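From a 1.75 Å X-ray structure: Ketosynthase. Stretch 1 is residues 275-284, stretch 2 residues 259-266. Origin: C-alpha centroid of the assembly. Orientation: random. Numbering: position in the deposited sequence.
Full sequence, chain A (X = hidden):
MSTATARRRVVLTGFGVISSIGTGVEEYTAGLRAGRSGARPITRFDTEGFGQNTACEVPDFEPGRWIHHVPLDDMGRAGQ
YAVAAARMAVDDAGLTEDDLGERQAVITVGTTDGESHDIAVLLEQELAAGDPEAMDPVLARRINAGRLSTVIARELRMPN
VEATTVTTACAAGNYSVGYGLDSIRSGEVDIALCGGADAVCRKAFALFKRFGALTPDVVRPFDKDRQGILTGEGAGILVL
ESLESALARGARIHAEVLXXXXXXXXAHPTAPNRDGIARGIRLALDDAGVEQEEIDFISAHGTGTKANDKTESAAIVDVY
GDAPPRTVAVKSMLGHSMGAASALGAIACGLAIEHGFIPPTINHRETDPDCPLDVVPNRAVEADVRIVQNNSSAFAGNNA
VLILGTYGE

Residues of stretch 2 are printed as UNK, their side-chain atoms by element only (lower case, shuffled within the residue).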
ATOM      1  N   ASP A 275      19.104  11.739  -6.461  1.00 41.78           N
ATOM      2  CA  ASP A 275      19.065  12.441  -5.147  1.00 48.75           C
ATOM      3  C   ASP A 275      18.081  11.723  -4.213  1.00 44.75           C
ATOM      4  O   ASP A 275      18.361  11.517  -3.014  1.00 43.21           O
ATOM      5  CB  ASP A 275      18.696  13.923  -5.335  1.00 49.99           C
ATOM      6  CG  ASP A 275      19.809  14.762  -5.963  1.00 68.13           C
ATOM      7  OD1 ASP A 275      20.895  14.189  -6.290  1.00 68.69           O
ATOM      8  OD2 ASP A 275      19.600  15.989  -6.102  1.00 74.36           O
ATOM      9  N   GLY A 276      16.937  11.331  -4.789  1.00 44.24           N
ATOM     10  CA  GLY A 276      15.899  10.634  -4.052  1.00 42.66           C
ATOM     11  C   GLY A 276      16.384   9.297  -3.511  1.00 37.23           C
ATOM     12  O   GLY A 276      16.241   8.971  -2.323  1.00 39.08           O
ATOM     13  N   ILE A 277      17.019   8.497  -4.365  1.00 40.24           N
ATOM     14  CA  ILE A 277      17.589   7.223  -3.890  1.00 42.12           C
ATOM     15  C   ILE A 277      18.652   7.498  -2.814  1.00 41.23           C
ATOM     16  O   ILE A 277      18.703   6.838  -1.789  1.00 39.49           O
ATOM     17  CB  ILE A 277      18.155   6.393  -5.047  1.00 42.33           C
ATOM     18  CG1 ILE A 277      17.088   6.104  -6.106  1.00 47.39           C
ATOM     19  CG2 ILE A 277      18.788   5.108  -4.514  1.00 46.89           C
ATOM     20  CD1 ILE A 277      17.606   5.396  -7.307  1.00 46.45           C
ATOM     21  N   ALA A 278      19.543   8.463  -3.069  1.00 40.70           N
ATOM     22  CA  ALA A 278      20.618   8.745  -2.140  1.00 43.60           C
ATOM     23  C   ALA A 278      20.043   9.156  -0.773  1.00 42.79           C
ATOM     24  O   ALA A 278      20.489   8.702   0.263  1.00 42.00           O
ATOM     25  CB  ALA A 278      21.541   9.806  -2.730  1.00 44.79           C
ATOM     26  N   ARG A 279      18.999   9.986  -0.776  1.00 41.53           N
ATOM     27  CA  ARG A 279      18.362  10.414   0.478  1.00 46.00           C
ATOM     28  C   ARG A 279      17.839   9.201   1.249  1.00 40.99           C
ATOM     29  O   ARG A 279      17.945   9.136   2.421  1.00 40.05           O
ATOM     30  CB  ARG A 279      17.238  11.410   0.184  1.00 49.73           C
ATOM     31  CG  ARG A 279      17.675  12.865   0.256  1.00 61.03           C
ATOM     32  CD  ARG A 279      16.506  13.854   0.245  1.00 67.18           C
ATOM     33  NE  ARG A 279      15.232  13.295   0.711  1.00 75.77           N
ATOM     34  CZ  ARG A 279      14.848  13.191   1.987  1.00 66.78           C
ATOM     35  NH1 ARG A 279      15.582  13.685   2.975  1.00 59.42           N
ATOM     36  NH2 ARG A 279      13.717  12.572   2.262  1.00 75.70           N
ATOM     37  N   GLY A 280      17.177   8.294   0.545  1.00 43.12           N
ATOM     38  CA  GLY A 280      16.652   7.081   1.147  1.00 39.05           C
ATOM     39  C   GLY A 280      17.738   6.245   1.792  1.00 43.97           C
ATOM     40  O   GLY A 280      17.606   5.797   2.921  1.00 42.61           O
ATOM     41  N   ILE A 281      18.847   6.081   1.074  1.00 42.22           N
ATOM     42  CA  ILE A 281      19.977   5.316   1.621  1.00 45.63           C
ATOM     43  C   ILE A 281      20.454   6.016   2.899  1.00 44.52           C
ATOM     44  O   ILE A 281      20.598   5.375   3.923  1.00 45.37           O
ATOM     45  CB  ILE A 281      21.088   5.130   0.568  1.00 44.53           C
ATOM     46  CG1 ILE A 281      20.588   4.321  -0.621  1.00 46.38           C
ATOM     47  CG2 ILE A 281      22.319   4.483   1.190  1.00 48.28           C
ATOM     48  CD1 ILE A 281      21.545   4.271  -1.793  1.00 43.47           C
ATOM     49  N   ARG A 282      20.647   7.340   2.837  1.00 48.59           N
ATOM     50  CA  ARG A 282      21.201   8.041   3.979  1.00 48.36           C
ATOM     51  C   ARG A 282      20.248   7.947   5.166  1.00 50.00           C
ATOM     52  O   ARG A 282      20.683   7.816   6.286  1.00 47.93           O
ATOM     53  CB  ARG A 282      21.502   9.512   3.682  1.00 49.47           C
ATOM     54  CG  ARG A 282      22.591   9.733   2.649  1.00 51.55           C
ATOM     55  CD  ARG A 282      22.902  11.211   2.459  1.00 51.45           C
ATOM     56  NE  ARG A 282      23.683  11.460   1.253  1.00 57.24           N
ATOM     57  CZ  ARG A 282      25.002  11.425   1.199  1.00 67.04           C
ATOM     58  NH1 ARG A 282      25.700  11.031   2.251  1.00 80.61           N
ATOM     59  NH2 ARG A 282      25.621  11.808   0.098  1.00 59.05           N
ATOM     60  N   LEU A 283      18.937   8.042   4.910  1.00 48.82           N
ATOM     61  CA  LEU A 283      17.937   7.953   5.987  1.00 48.01           C
ATOM     62  C   LEU A 283      17.979   6.583   6.665  1.00 44.42           C
ATOM     63  O   LEU A 283      17.898   6.460   7.908  1.00 43.97           O
ATOM     64  CB  LEU A 283      16.561   8.246   5.392  1.00 44.19           C
ATOM     65  CG  LEU A 283      16.275   9.725   5.155  1.00 49.43           C
ATOM     66  CD1 LEU A 283      15.057   9.903   4.256  1.00 50.00           C
ATOM     67  CD2 LEU A 283      16.085  10.454   6.478  1.00 53.46           C
ATOM     68  N   ALA A 284      18.145   5.552   5.844  1.00 42.06           N
ATOM     69  CA  ALA A 284      18.202   4.214   6.287  1.00 44.08           C
ATOM     70  C   ALA A 284      19.441   3.985   7.165  1.00 46.35           C
ATOM     71  O   ALA A 284      19.371   3.364   8.244  1.00 48.89           O
ATOM     72  CB  ALA A 284      18.196   3.297   5.090  1.00 42.45           C
ATOM     73  N   UNK A 259      17.084  -0.829  10.591  1.00 47.02           N
ATOM     74  CA  UNK A 259      16.413   0.398  10.223  1.00 46.23           C
ATOM     75  C   UNK A 259      15.979   0.403   8.771  1.00 42.83           C
ATOM     76  O   UNK A 259      16.313  -0.475   7.995  1.00 45.95           O
ATOM     77  N   UNK A 260      15.260   1.460   8.417  1.00 42.03           N
ATOM     78  CA  UNK A 260      14.968   1.731   7.044  1.00 38.13           C
ATOM     79  C   UNK A 260      14.826   3.234   6.842  1.00 39.12           C
ATOM     80  O   UNK A 260      14.778   4.044   7.811  1.00 41.82           O
ATOM     81  c   UNK A 260       9.827   2.356   7.680  1.00 36.37           C
ATOM     82  c   UNK A 260      11.969   1.485   8.292  1.00 43.96           C
ATOM     83  c   UNK A 260      12.387   1.487   6.968  1.00 40.63           C
ATOM     84  c   UNK A 260      10.205   2.339   6.350  1.00 40.97           C
ATOM     85  c   UNK A 260      13.737   0.929   6.600  1.00 38.96           C
ATOM     86  c   UNK A 260      11.481   1.914   6.000  1.00 39.57           C
ATOM     87  c   UNK A 260      10.711   1.927   8.657  1.00 42.77           C
ATOM     88  o   UNK A 260       8.628   2.753   8.138  1.00 40.85           O
ATOM     89  N   UNK A 261      14.784   3.599   5.566  1.00 40.94           N
ATOM     90  CA  UNK A 261      14.566   4.949   5.169  1.00 42.00           C
ATOM     91  C   UNK A 261      13.566   5.007   4.036  1.00 43.88           C
ATOM     92  O   UNK A 261      13.579   4.168   3.132  1.00 41.47           O
ATOM     93  N   UNK A 262      12.717   6.037   4.071  1.00 40.24           N
ATOM     94  CA  UNK A 262      11.789   6.314   3.025  1.00 40.63           C
ATOM     95  C   UNK A 262      12.124   7.699   2.549  1.00 41.61           C
ATOM     96  O   UNK A 262      12.275   8.608   3.364  1.00 44.59           O
ATOM     97  c   UNK A 262       9.908   3.912   2.979  1.00 40.90           C
ATOM     98  c   UNK A 262       9.869   4.965   4.088  1.00 41.86           C
ATOM     99  c   UNK A 262      10.355   6.309   3.564  1.00 37.56           C
ATOM    100  c   UNK A 262       8.451   5.114   4.619  1.00 39.35           C
ATOM    101  N   UNK A 263      12.185   7.831   1.235  1.00 38.05           N
ATOM    102  CA  UNK A 263      12.211   9.088   0.567  1.00 39.73           C
ATOM    103  C   UNK A 263      11.286   9.075  -0.636  1.00 44.10           C
ATOM    104  O   UNK A 263      10.919   8.033  -1.155  1.00 37.94           O
ATOM    105  o   UNK A 263      14.065   8.514  -0.814  1.00 40.93           O
ATOM    106  c   UNK A 263      13.600   9.457   0.124  1.00 44.39           C
ATOM    107  N   UNK A 264      10.962  10.292  -1.054  1.00 37.51           N
ATOM    108  CA  UNK A 264      10.228  10.492  -2.176  1.00 38.40           C
ATOM    109  C   UNK A 264      11.008  11.426  -3.093  1.00 37.16           C
ATOM    110  O   UNK A 264      11.503  12.497  -2.675  1.00 36.46           O
ATOM    111  c   UNK A 264       8.852  11.057  -1.856  1.00 39.51           C
ATOM    112  s   UNK A 264       7.873  11.245  -3.348  1.00 40.61           S
ATOM    113  N   UNK A 265      11.093  11.050  -4.364  1.00 38.17           N
ATOM    114  CA  UNK A 265      11.859  11.888  -5.328  1.00 39.09           C
ATOM    115  C   UNK A 265      11.169  13.235  -5.589  1.00 40.97           C
ATOM    116  O   UNK A 265      11.849  14.238  -5.856  1.00 40.35           O
ATOM    117  o   UNK A 265      12.393   9.122  -7.746  1.00 48.72           O
ATOM    118  c   UNK A 265      12.030  11.237  -6.695  1.00 38.88           C
ATOM    119  o   UNK A 265      13.375   9.509  -5.764  1.00 44.89           O
ATOM    120  c   UNK A 265      12.627   9.837  -6.709  1.00 41.36           C
ATOM    121  N   UNK A 266       9.835  13.228  -5.604  1.00 39.77           N
ATOM    122  CA  UNK A 266       9.027  14.376  -5.864  1.00 40.17           C
ATOM    123  C   UNK A 266       9.519  14.997  -7.163  1.00 41.66           C
ATOM    124  O   UNK A 266       9.708  16.207  -7.293  1.00 43.21           O
ATOM    125  c   UNK A 266       9.096  15.359  -4.702  1.00 41.52           C
TER
HETATM  126  O   HOH W   1      15.058   7.324   8.468  1.00 56.72           O

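Position 259 has backbone atoms and nothing beyond CA. It sits at the edge of the contact, near the end of stretch 1 at Ala284. With no side-chain atom, it is Gly259.

Position 260 carries one carbon, then a ring of six carbons bearing one oxygen. A phenol ring identifies Tyr260. Its CA-to-CB bond points away from the helix, and chi1 is p. The backbone makes the contact: Tyr260 C lies 3.6 Å from Ala284 CA. Water 1 donates weak hydrogen bonds to Tyr260 O (3.4 Å) and Leu283 O (3.0 Å), linking the two carbonyls.

Position 261 again has no side-chain atom. Its CA is 3.9 Å from Gly280 O and also 3.9 Å from Leu283 CB. Its N is 3.5 Å from Ala284 CB. This is Gly261. An ideal CB here would point toward the helix and clash, lying 2.5 Å from both Ala284 N and Gly280 O.

Position 262 has four carbons, forked at the second. The branch point one carbon beyond CB makes it Leu262, not isoleucine. Its CA-to-CB bond points away, with chi1 m and chi2 t. Its carbonyl faces the contact instead: Leu262 O is 3.2 Å from Leu283 CD1.

Position 263 has one carbon, then one oxygen. The oxygen is 2.7 Å from Gly276 O, and no second branch is present. This is Ser263, chi1 p. Ser263 OG donates a hydrogen bond to Gly276 O. That carbonyl also accepts the helical bond from Gly280 N, at 3.1 Å. Ser263 CB lies 3.8 Å from Arg279 NH2.

Position 264 has one carbon, then one sulfur. The sulfur at the second place gives Cys264. Its CA-to-CB bond points away, and the side chain stays 6.6 Å or more from stretch 1.

Position 265 has two carbons, the second carrying two oxygens. One oxygen lies 3.3 Å from Gly276 CA. The short carboxylate identifies Asp265, and that oxygen is OD1. An ideal CB on Gly276 would be 1.8 Å from Asp265 OD1, so the bare glycine leaves room for it.

Position 266 has a single side-chain carbon. It is Ala266, which makes no contact with stretch 1.

The strand runs nearly antiparallel to the helix, at 152°, and their axes approach to 5.8 Å. Glycines on both sides permit this close packing. Gly261 meets Ala284 with CA atoms 3.9 Å apart, and Gly276 meets Asp265 at 4.4 Å between CA atoms. Between these points, Ser263 ties the strand to the helix backbone.

Stretch 2, residues 259-266: GYGLSCDA
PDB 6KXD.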